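Local coordinates for N-terminal acetyltransferase-like protein (Chaetomium thermophilum, PDB 5NNP) that is probably the tetratricopeptide-repeat auxiliary subunit of an N-terminal acetyltransferase complex, a helical scaffold for the transfer of acetyl groups to protein N-termini, at residues D203-L208 with S233-K238; H210-C215 with E226-Y231. All blocks are in the same frame, centred on the assembly; numbering follows the deposited sequence.

Interaction 1 of 2, residues D203-L208 with S233-K238; sequences DIERAL and SKLARK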
# COMPACT_ATOMS: atom_id res chain seq x y z
N ASP A 203 -22.44 -10.67 -15.15
CA ASP A 203 -23.54 -10.26 -16.01
C ASP A 203 -23.30 -8.87 -16.58
O ASP A 203 -23.93 -7.90 -16.16
CB ASP A 203 -24.84 -10.28 -15.22
CG ASP A 203 -26.05 -10.58 -16.08
OD1 ASP A 203 -26.99 -11.20 -15.55
OD2 ASP A 203 -26.04 -10.20 -17.27
N ILE A 204 -22.37 -8.76 -17.52
CA ILE A 204 -21.97 -7.47 -18.04
C ILE A 204 -23.13 -6.80 -18.78
O ILE A 204 -23.29 -5.58 -18.75
CB ILE A 204 -20.76 -7.59 -18.98
CG1 ILE A 204 -19.58 -8.22 -18.22
CG2 ILE A 204 -20.37 -6.23 -19.52
CD1 ILE A 204 -19.25 -7.51 -16.94
N GLU A 205 -23.94 -7.60 -19.44
CA GLU A 205 -25.13 -7.08 -20.10
C GLU A 205 -26.04 -6.35 -19.12
O GLU A 205 -26.53 -5.26 -19.39
CB GLU A 205 -25.87 -8.23 -20.78
CG GLU A 205 -27.17 -7.83 -21.44
CD GLU A 205 -26.94 -7.08 -22.72
OE1 GLU A 205 -25.91 -7.33 -23.37
OE2 GLU A 205 -27.79 -6.22 -23.08
N ARG A 206 -26.27 -6.96 -17.96
CA ARG A 206 -27.21 -6.40 -17.00
C ARG A 206 -26.62 -5.20 -16.28
O ARG A 206 -27.34 -4.25 -15.95
CB ARG A 206 -27.62 -7.46 -16.00
CG ARG A 206 -28.96 -7.19 -15.36
CD ARG A 206 -29.37 -8.36 -14.52
NE ARG A 206 -29.15 -8.12 -13.09
CZ ARG A 206 -28.38 -8.89 -12.33
NH1 ARG A 206 -27.74 -9.94 -12.84
NH2 ARG A 206 -28.26 -8.60 -11.04
N ALA A 207 -25.32 -5.25 -16.02
CA ALA A 207 -24.64 -4.17 -15.32
C ALA A 207 -24.65 -2.88 -16.13
O ALA A 207 -24.77 -1.78 -15.57
CB ALA A 207 -23.21 -4.58 -14.97
N LEU A 208 -24.52 -2.99 -17.45
CA LEU A 208 -24.57 -1.82 -18.31
C LEU A 208 -25.97 -1.22 -18.29
O LEU A 208 -26.17 -0.01 -18.17
CB LEU A 208 -24.16 -2.16 -19.74
CG LEU A 208 -24.12 -0.95 -20.68
CD1 LEU A 208 -23.22 0.14 -20.11
CD2 LEU A 208 -23.66 -1.34 -22.07
N SER A 233 -16.97 -2.10 -24.08
CA SER A 233 -15.87 -2.76 -24.79
C SER A 233 -16.01 -4.28 -24.68
O SER A 233 -15.90 -4.98 -25.68
CB SER A 233 -14.50 -2.30 -24.28
OG SER A 233 -14.37 -2.49 -22.89
N LYS A 234 -16.29 -4.77 -23.48
CA LYS A 234 -16.52 -6.21 -23.29
C LYS A 234 -17.71 -6.74 -24.07
O LYS A 234 -17.75 -7.92 -24.40
CB LYS A 234 -16.72 -6.52 -21.81
CG LYS A 234 -15.47 -6.34 -20.99
CD LYS A 234 -15.74 -6.64 -19.54
CE LYS A 234 -14.48 -6.66 -18.72
NZ LYS A 234 -14.84 -7.04 -17.32
N LEU A 235 -18.69 -5.89 -24.36
CA LEU A 235 -19.84 -6.31 -25.15
C LEU A 235 -19.59 -6.13 -26.64
O LEU A 235 -20.46 -6.40 -27.47
CB LEU A 235 -21.09 -5.54 -24.72
CG LEU A 235 -21.48 -5.81 -23.26
CD1 LEU A 235 -22.64 -4.93 -22.81
CD2 LEU A 235 -21.85 -7.26 -23.11
N ALA A 236 -18.38 -5.68 -26.99
CA ALA A 236 -17.98 -5.51 -28.38
C ALA A 236 -18.85 -4.49 -29.09
O ALA A 236 -19.07 -4.56 -30.29
CB ALA A 236 -18.02 -6.82 -29.11
N ARG A 237 -19.32 -3.53 -28.31
CA ARG A 237 -20.10 -2.41 -28.83
C ARG A 237 -19.14 -1.25 -29.11
O ARG A 237 -19.03 -0.31 -28.34
CB ARG A 237 -21.20 -2.05 -27.84
CG ARG A 237 -22.21 -3.19 -27.74
CD ARG A 237 -23.21 -3.05 -26.63
NE ARG A 237 -23.95 -1.80 -26.73
CZ ARG A 237 -24.98 -1.49 -25.96
NH1 ARG A 237 -25.42 -2.36 -25.05
NH2 ARG A 237 -25.58 -0.32 -26.11
N LYS A 238 -18.45 -1.35 -30.25
CA LYS A 238 -17.23 -0.58 -30.48
C LYS A 238 -17.46 0.90 -30.74
O LYS A 238 -16.79 1.73 -30.14
CB LYS A 238 -16.44 -1.21 -31.62
CG LYS A 238 -15.71 -2.47 -31.18
CD LYS A 238 -14.79 -3.04 -32.24
CE LYS A 238 -14.19 -4.35 -31.76
NZ LYS A 238 -13.66 -5.17 -32.88
O HOH W 1 -25.26 -5.37 -25.37

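Interaction 2 of 2, residues H210-C215 with E226-Y231; sequences HLETDC and ELRASY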
# COMPACT_ATOMS: atom_id res chain seq x y z
N HIS A 210 -28.09 -1.56 -15.86
CA HIS A 210 -28.32 -0.97 -14.54
C HIS A 210 -27.56 0.33 -14.40
O HIS A 210 -28.00 1.25 -13.72
CB HIS A 210 -27.91 -1.95 -13.44
CG HIS A 210 -27.96 -1.36 -12.06
ND1 HIS A 210 -26.83 -0.92 -11.39
CD2 HIS A 210 -28.99 -1.15 -11.22
CE1 HIS A 210 -27.17 -0.47 -10.20
NE2 HIS A 210 -28.48 -0.59 -10.07
N LEU A 211 -26.40 0.41 -15.06
CA LEU A 211 -25.59 1.61 -15.03
C LEU A 211 -26.35 2.76 -15.64
O LEU A 211 -26.54 3.79 -15.00
CB LEU A 211 -24.29 1.42 -15.80
CG LEU A 211 -23.30 2.55 -15.54
CD1 LEU A 211 -22.75 2.46 -14.10
CD2 LEU A 211 -22.17 2.56 -16.57
N GLU A 212 -26.79 2.56 -16.88
CA GLU A 212 -27.51 3.57 -17.64
C GLU A 212 -28.88 3.92 -17.06
O GLU A 212 -29.32 5.07 -17.14
CB GLU A 212 -27.66 3.11 -19.09
CG GLU A 212 -26.34 2.82 -19.77
CD GLU A 212 -25.47 4.05 -19.92
OE1 GLU A 212 -25.98 5.18 -19.73
OE2 GLU A 212 -24.28 3.90 -20.25
N THR A 213 -29.54 2.94 -16.46
CA THR A 213 -30.86 3.18 -15.91
C THR A 213 -30.87 3.80 -14.51
O THR A 213 -31.60 4.75 -14.26
CB THR A 213 -31.67 1.88 -15.87
OG1 THR A 213 -31.81 1.37 -17.20
CG2 THR A 213 -33.05 2.14 -15.31
N ASP A 214 -30.07 3.28 -13.59
CA ASP A 214 -30.18 3.71 -12.21
C ASP A 214 -29.01 4.57 -11.76
O ASP A 214 -29.12 5.30 -10.78
CB ASP A 214 -30.30 2.50 -11.27
CG ASP A 214 -31.65 1.80 -11.37
OD1 ASP A 214 -32.49 2.18 -12.22
OD2 ASP A 214 -31.88 0.85 -10.58
N CYS A 215 -27.89 4.48 -12.48
CA CYS A 215 -26.64 5.05 -11.99
C CYS A 215 -26.23 6.28 -12.75
O CYS A 215 -25.17 6.86 -12.48
CB CYS A 215 -25.51 4.02 -12.09
SG CYS A 215 -25.74 2.57 -11.07
N GLU A 226 -15.88 5.18 -16.38
CA GLU A 226 -14.99 4.04 -16.59
C GLU A 226 -15.76 2.72 -16.69
O GLU A 226 -15.44 1.89 -17.54
CB GLU A 226 -13.93 3.98 -15.49
CG GLU A 226 -12.79 4.97 -15.70
CD GLU A 226 -11.60 4.71 -14.81
OE1 GLU A 226 -11.79 4.04 -13.76
OE2 GLU A 226 -10.49 5.19 -15.14
N LEU A 227 -16.78 2.55 -15.85
CA LEU A 227 -17.65 1.38 -15.94
C LEU A 227 -18.35 1.33 -17.31
O LEU A 227 -18.42 0.27 -17.94
CB LEU A 227 -18.68 1.39 -14.81
CG LEU A 227 -18.13 1.16 -13.40
CD1 LEU A 227 -19.21 1.37 -12.37
CD2 LEU A 227 -17.55 -0.22 -13.26
N ARG A 228 -18.86 2.47 -17.77
CA ARG A 228 -19.53 2.49 -19.06
C ARG A 228 -18.59 2.02 -20.18
O ARG A 228 -18.97 1.19 -21.01
CB ARG A 228 -20.08 3.89 -19.37
CG ARG A 228 -20.68 4.04 -20.77
CD ARG A 228 -21.81 5.08 -20.83
NE ARG A 228 -21.40 6.39 -20.34
CZ ARG A 228 -22.07 7.09 -19.43
NH1 ARG A 228 -23.20 6.62 -18.93
NH2 ARG A 228 -21.60 8.27 -19.03
N ALA A 229 -17.36 2.52 -20.20
CA ALA A 229 -16.44 2.15 -21.28
C ALA A 229 -16.05 0.69 -21.19
O ALA A 229 -16.05 -0.03 -22.19
CB ALA A 229 -15.19 3.04 -21.26
N SER A 230 -15.72 0.26 -19.99
CA SER A 230 -15.35 -1.12 -19.74
C SER A 230 -16.43 -2.11 -20.22
O SER A 230 -16.12 -3.10 -20.88
CB SER A 230 -15.08 -1.33 -18.25
OG SER A 230 -14.72 -2.67 -17.99
N TYR A 231 -17.69 -1.83 -19.90
CA TYR A 231 -18.78 -2.73 -20.26
C TYR A 231 -19.03 -2.74 -21.75
O TYR A 231 -19.22 -3.81 -22.36
CB TYR A 231 -20.07 -2.33 -19.55
CG TYR A 231 -20.06 -2.44 -18.05
CD1 TYR A 231 -19.23 -3.33 -17.40
CD2 TYR A 231 -20.92 -1.65 -17.28
CE1 TYR A 231 -19.24 -3.44 -16.03
CE2 TYR A 231 -20.93 -1.75 -15.91
CZ TYR A 231 -20.09 -2.64 -15.28
OH TYR A 231 -20.11 -2.73 -13.91

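Interaction 1 of 2, residues D203-L208 with S233-K238
Leu235 lies between Ile204, Glu205 and Leu208. Its CG stands anti to its carbonyl carbon (chi1 -63°), which puts that atom against Ile204 CG2 at 3.9 Å; CD2 faces the same methyl, while CD1 meets Leu208 CD2 at 3.8 Å. The Glu205 side chain, bent at chi2, crosses Leu235 at about a right angle, OE1 lying 4.1 Å from Leu235 CD2 and equally near CD1. The same OE1 accepts from a water, 2.9 Å away, which in turn accepts from Arg237 NH1 at 3.0 Å, so the opposite charges are joined through solvent. Arg237 and Leu208 meet tip to tip, Leu208 CD2 lying over one guanidinium face, 3.6 Å from NH1; the direct salt-bridge partner of Arg237 is Glu240, through NH2. An alanine in place of Leu235 would probably cost Ile204 CG2 and Leu208 CD2 their packing against the leucine branch and open a gap beside Glu205 OE1. Ala236, with positive phi (62°), closes helix 221-234 in a Schellman motif, and the whole is typical of an antiparallel helical hairpin in a TPR-like solenoid, start of one helix against end of the next.

Interaction 2 of 2, residues H210-C215 with E226-Y231
Leu227 is the first residue of 226-231 to meet helix 204-214, and it does so through its CB, 4.1 Å from Leu211 CD2, and its CD1, which approaches Leu211 CD1 equally closely; the two side chains pass at a slant. Arg228 follows at the point of nearest backbone approach, its CA 7.3 Å from that of Leu211. Here CD2 of Leu211 lies against the helix backbone itself, 3.5 Å from Arg228 N, and reaches Arg228 CB at 3.7 Å. The rest of Arg228, its chain bent at chi3, runs across Glu212 at about a right angle. NH1 makes a salt bridge with the carboxylate: the bond to Glu212 OE1 is weak, 3.2 Å and bent to 126°, and the straighter one to OE2 is doubtful in detail because that oxygen is modelled too close to a neighbour. The carboxylate and guanidinium planes are 31° apart. One turn after Leu227, Tyr231 contributes its CD2, 4.4 Å from Leu211 CD2, while its hydroxyl is hydrogen-bonded to Asn195 of helix 185-200. With the axes of the two short segments 10.7 Å apart at closest approach, the chemistry implies a contact in which Leu211 packs against Leu227, the Arg228 backbone and Tyr231, and an acid-base pair at its margin probably adds electrostatic attraction between the helices.

In the fold
Both interactions join helices 204-214 and 221-234: 203-208 with 233-238 sets the start of the first helix against the end of the second, and 210-215 with 226-231 lies nested within the chain loop that interaction 1 closes, nearer the connecting turn. Their centres are 9 Å apart, and Tyr231 connects them, packing on Ile204, Ala207 and Leu208. Interaction 1 is a surface contact, with one of six touching residues buried; interaction 2 is partly buried, with two of five. Both have leucine packing, but their charges differ: joined by a water in interaction 1, paired directly in interaction 2. Helix 185-200 touches side chains of both, consistent with stacked helices of a solenoid.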